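Local atomic coordinates of P35 antigen (PDB entry 4ALY), a protein that is an outer surface lipoprotein of the Lyme disease agent Borrelia burgdorferi, critical for infection after a tick bite. Residues Glu204-Asp209 and Thr272-Pro277. Residues are numbered along the deposited sequence; the frame is centred on the assembly and turned at random.
Sequences ETLYND and TNILAP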
ATOM      1  N   GLU A 204      -8.220  -5.820  21.456  1.00 31.49           N
ATOM      2  CA  GLU A 204      -8.812  -6.671  20.397  1.00 35.63           C
ATOM      3  C   GLU A 204      -8.954  -5.939  19.074  1.00 32.07           C
ATOM      4  O   GLU A 204      -8.730  -6.517  18.012  1.00 28.86           O
ATOM      5  CB  GLU A 204     -10.224  -7.217  20.796  1.00 37.24           C
ATOM      6  CG  GLU A 204     -10.191  -8.415  21.723  1.00 43.67           C
ATOM      7  CD  GLU A 204      -9.520  -9.619  21.097  1.00 50.67           C
ATOM      8  OE1 GLU A 204      -9.274  -9.611  19.869  1.00 60.06           O
ATOM      9  OE2 GLU A 204      -9.230 -10.580  21.834  1.00 55.07           O
ATOM     10  N   THR A 205      -9.405  -4.690  19.164  1.00 30.02           N
ATOM     11  CA  THR A 205      -9.689  -3.911  18.001  1.00 34.33           C
ATOM     12  C   THR A 205      -8.367  -3.628  17.284  1.00 36.77           C
ATOM     13  O   THR A 205      -8.228  -3.853  16.059  1.00 35.68           O
ATOM     14  CB  THR A 205     -10.422  -2.614  18.373  1.00 35.12           C
ATOM     15  OG1 THR A 205     -11.788  -2.936  18.613  1.00 35.22           O
ATOM     16  CG2 THR A 205     -10.369  -1.585  17.202  1.00 35.18           C
ATOM     17  N   LEU A 206      -7.366  -3.223  18.049  1.00 36.60           N
ATOM     18  CA  LEU A 206      -6.115  -2.896  17.393  1.00 38.84           C
ATOM     19  C   LEU A 206      -5.499  -4.148  16.768  1.00 35.21           C
ATOM     20  O   LEU A 206      -4.998  -4.131  15.631  1.00 33.54           O
ATOM     21  CB  LEU A 206      -5.218  -1.964  18.255  1.00 37.95           C
ATOM     22  CG  LEU A 206      -4.039  -2.336  19.118  1.00 40.11           C
ATOM     23  CD1 LEU A 206      -4.023  -1.550  20.428  1.00 34.28           C
ATOM     24  CD2 LEU A 206      -4.088  -3.818  19.368  1.00 47.97           C
ATOM     25  N   TYR A 207      -5.716  -5.272  17.425  1.00 36.69           N
ATOM     26  CA  TYR A 207      -5.335  -6.536  16.836  1.00 34.32           C
ATOM     27  C   TYR A 207      -6.206  -6.917  15.621  1.00 34.60           C
ATOM     28  O   TYR A 207      -5.693  -7.417  14.600  1.00 33.31           O
ATOM     29  CB  TYR A 207      -5.330  -7.623  17.881  1.00 33.71           C
ATOM     30  CG  TYR A 207      -5.090  -8.952  17.246  1.00 38.26           C
ATOM     31  CD1 TYR A 207      -3.780  -9.399  16.918  1.00 40.37           C
ATOM     32  CD2 TYR A 207      -6.163  -9.737  16.892  1.00 34.22           C
ATOM     33  CE1 TYR A 207      -3.592 -10.635  16.298  1.00 37.99           C
ATOM     34  CE2 TYR A 207      -5.981 -10.938  16.279  1.00 36.82           C
ATOM     35  CZ  TYR A 207      -4.723 -11.382  15.988  1.00 37.18           C
ATOM     36  OH  TYR A 207      -4.682 -12.592  15.369  1.00 40.86           O
ATOM     37  N   ASN A 208      -7.516  -6.686  15.721  1.00 32.80           N
ATOM     38  CA  ASN A 208      -8.395  -6.837  14.568  1.00 31.15           C
ATOM     39  C   ASN A 208      -8.079  -5.815  13.454  1.00 31.44           C
ATOM     40  O   ASN A 208      -8.168  -6.140  12.276  1.00 28.81           O
ATOM     41  CB  ASN A 208      -9.864  -6.793  14.997  1.00 33.56           C
ATOM     42  CG  ASN A 208     -10.285  -8.065  15.752  1.00 36.89           C
ATOM     43  OD1 ASN A 208      -9.891  -9.181  15.384  1.00 39.98           O
ATOM     44  ND2 ASN A 208     -11.067  -7.904  16.808  1.00 32.17           N
ATOM     45  N   ASP A 209      -7.707  -4.591  13.824  1.00 28.31           N
ATOM     46  CA  ASP A 209      -7.288  -3.627  12.835  1.00 28.65           C
ATOM     47  C   ASP A 209      -6.173  -4.209  11.919  1.00 30.78           C
ATOM     48  O   ASP A 209      -6.282  -4.151  10.693  1.00 30.99           O
ATOM     49  CB  ASP A 209      -6.911  -2.329  13.527  1.00 28.42           C
ATOM     50  CG  ASP A 209      -8.169  -1.527  13.988  1.00 29.93           C
ATOM     51  OD1 ASP A 209      -9.303  -2.020  13.757  1.00 26.93           O
ATOM     52  OD2 ASP A 209      -8.036  -0.389  14.536  1.00 28.41           O
ATOM     53  N   THR A 272      -5.133   6.087  17.011  1.00 34.15           N
ATOM     54  CA  THR A 272      -4.741   7.239  17.807  1.00 34.43           C
ATOM     55  C   THR A 272      -5.644   7.320  19.021  1.00 34.39           C
ATOM     56  O   THR A 272      -5.143   7.637  20.116  1.00 31.31           O
ATOM     57  CB  THR A 272      -4.842   8.568  17.028  1.00 34.94           C
ATOM     58  OG1 THR A 272      -4.224   8.396  15.741  1.00 37.47           O
ATOM     59  CG2 THR A 272      -4.162   9.714  17.812  1.00 30.27           C
ATOM     60  N   ASN A 273      -6.951   7.055  18.803  1.00 30.89           N
ATOM     61  CA  ASN A 273      -7.994   7.189  19.839  1.00 35.10           C
ATOM     62  C   ASN A 273      -7.706   6.151  20.923  1.00 35.09           C
ATOM     63  O   ASN A 273      -7.508   6.502  22.077  1.00 34.60           O
ATOM     64  CB  ASN A 273      -9.423   6.917  19.312  1.00 37.79           C
ATOM     65  CG  ASN A 273      -9.929   7.942  18.285  1.00 39.72           C
ATOM     66  OD1 ASN A 273      -9.462   9.074  18.177  1.00 37.99           O
ATOM     67  ND2 ASN A 273     -10.934   7.525  17.532  1.00 43.80           N
ATOM     68  N   ILE A 274      -7.621   4.879  20.543  1.00 33.81           N
ATOM     69  CA  ILE A 274      -7.216   3.852  21.505  1.00 34.37           C
ATOM     70  C   ILE A 274      -5.907   4.171  22.235  1.00 34.72           C
ATOM     71  O   ILE A 274      -5.758   3.794  23.381  1.00 32.30           O
ATOM     72  CB  ILE A 274      -7.120   2.456  20.880  1.00 35.33           C
ATOM     73  CG1 ILE A 274      -8.499   1.968  20.437  1.00 35.32           C
ATOM     74  CG2 ILE A 274      -6.490   1.477  21.872  1.00 36.28           C
ATOM     75  CD1 ILE A 274      -8.447   0.878  19.375  1.00 35.25           C
ATOM     76  N   LEU A 275      -4.979   4.885  21.588  1.00 37.88           N
ATOM     77  CA  LEU A 275      -3.632   5.140  22.176  1.00 37.91           C
ATOM     78  C   LEU A 275      -3.457   6.508  22.906  1.00 39.73           C
ATOM     79  O   LEU A 275      -2.551   6.680  23.729  1.00 35.95           O
ATOM     80  CB  LEU A 275      -2.513   4.902  21.118  1.00 34.71           C
ATOM     81  CG  LEU A 275      -2.408   3.511  20.437  1.00 33.02           C
ATOM     82  CD1 LEU A 275      -1.257   3.460  19.445  1.00 28.19           C
ATOM     83  CD2 LEU A 275      -2.318   2.352  21.435  1.00 29.05           C
ATOM     84  N   ALA A 276      -4.314   7.479  22.587  1.00 45.60           N
ATOM     85  CA  ALA A 276      -4.355   8.762  23.315  1.00 45.90           C
ATOM     86  C   ALA A 276      -4.216   8.579  24.851  1.00 48.21           C
ATOM     87  O   ALA A 276      -3.325   9.192  25.450  1.00 48.67           O
ATOM     88  CB  ALA A 276      -5.614   9.556  22.950  1.00 38.68           C
ATOM     89  N   PRO A 277      -5.034   7.689  25.485  1.00 50.54           N
ATOM     90  CA  PRO A 277      -4.915   7.638  26.950  1.00 55.20           C
ATOM     91  C   PRO A 277      -3.573   7.115  27.522  1.00 56.43           C
ATOM     92  O   PRO A 277      -3.365   7.244  28.721  1.00 61.92           O
ATOM     93  CB  PRO A 277      -6.101   6.735  27.372  1.00 52.27           C
ATOM     94  CG  PRO A 277      -7.033   6.747  26.196  1.00 49.05           C
ATOM     95  CD  PRO A 277      -6.088   6.759  25.028  1.00 48.23           C
TER
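Ile274 of helix 254-275 reaches helix 200-233 and divides its two branches between neighbouring residues there. Its longer branch ends on Thr205, with Ile274 CD1 3.8 Å from the threonine methyl CG2 and 4.1 Å from Thr205 CB; on the shorter one, Ile274 CG2 lies 4.2 Å from Leu206 CD1. A chi1 of -66° directs the two arms, with CG1 beside the backbone N and CG2 anti to it. In Thr205 the methyl likewise lies anti to the backbone N, while OG1 sits beside that nitrogen, where it makes a weak hydrogen bond to Pro201 O of its own helix. Leu206 CD1 also lies 4.4 Å from Leu275 CD2, and both leucines rest on Ile188 of helix 163-189. Ile79 of helix 70-95 touches Leu206 as well, and Leu198 packs on Ile274. This small apolar cluster therefore joins helices 200-233 and 254-275, with helices 70-95 and 163-189 beside them, near one end of this helical protein of the BbCRASP-1 domain family. With no hydrogen bond between the two segments, the contact rests on a few methyl contacts, the closest between Thr205 and Ile274 and those of Leu206 looser, so its cohesion is probably mainly hydrophobic.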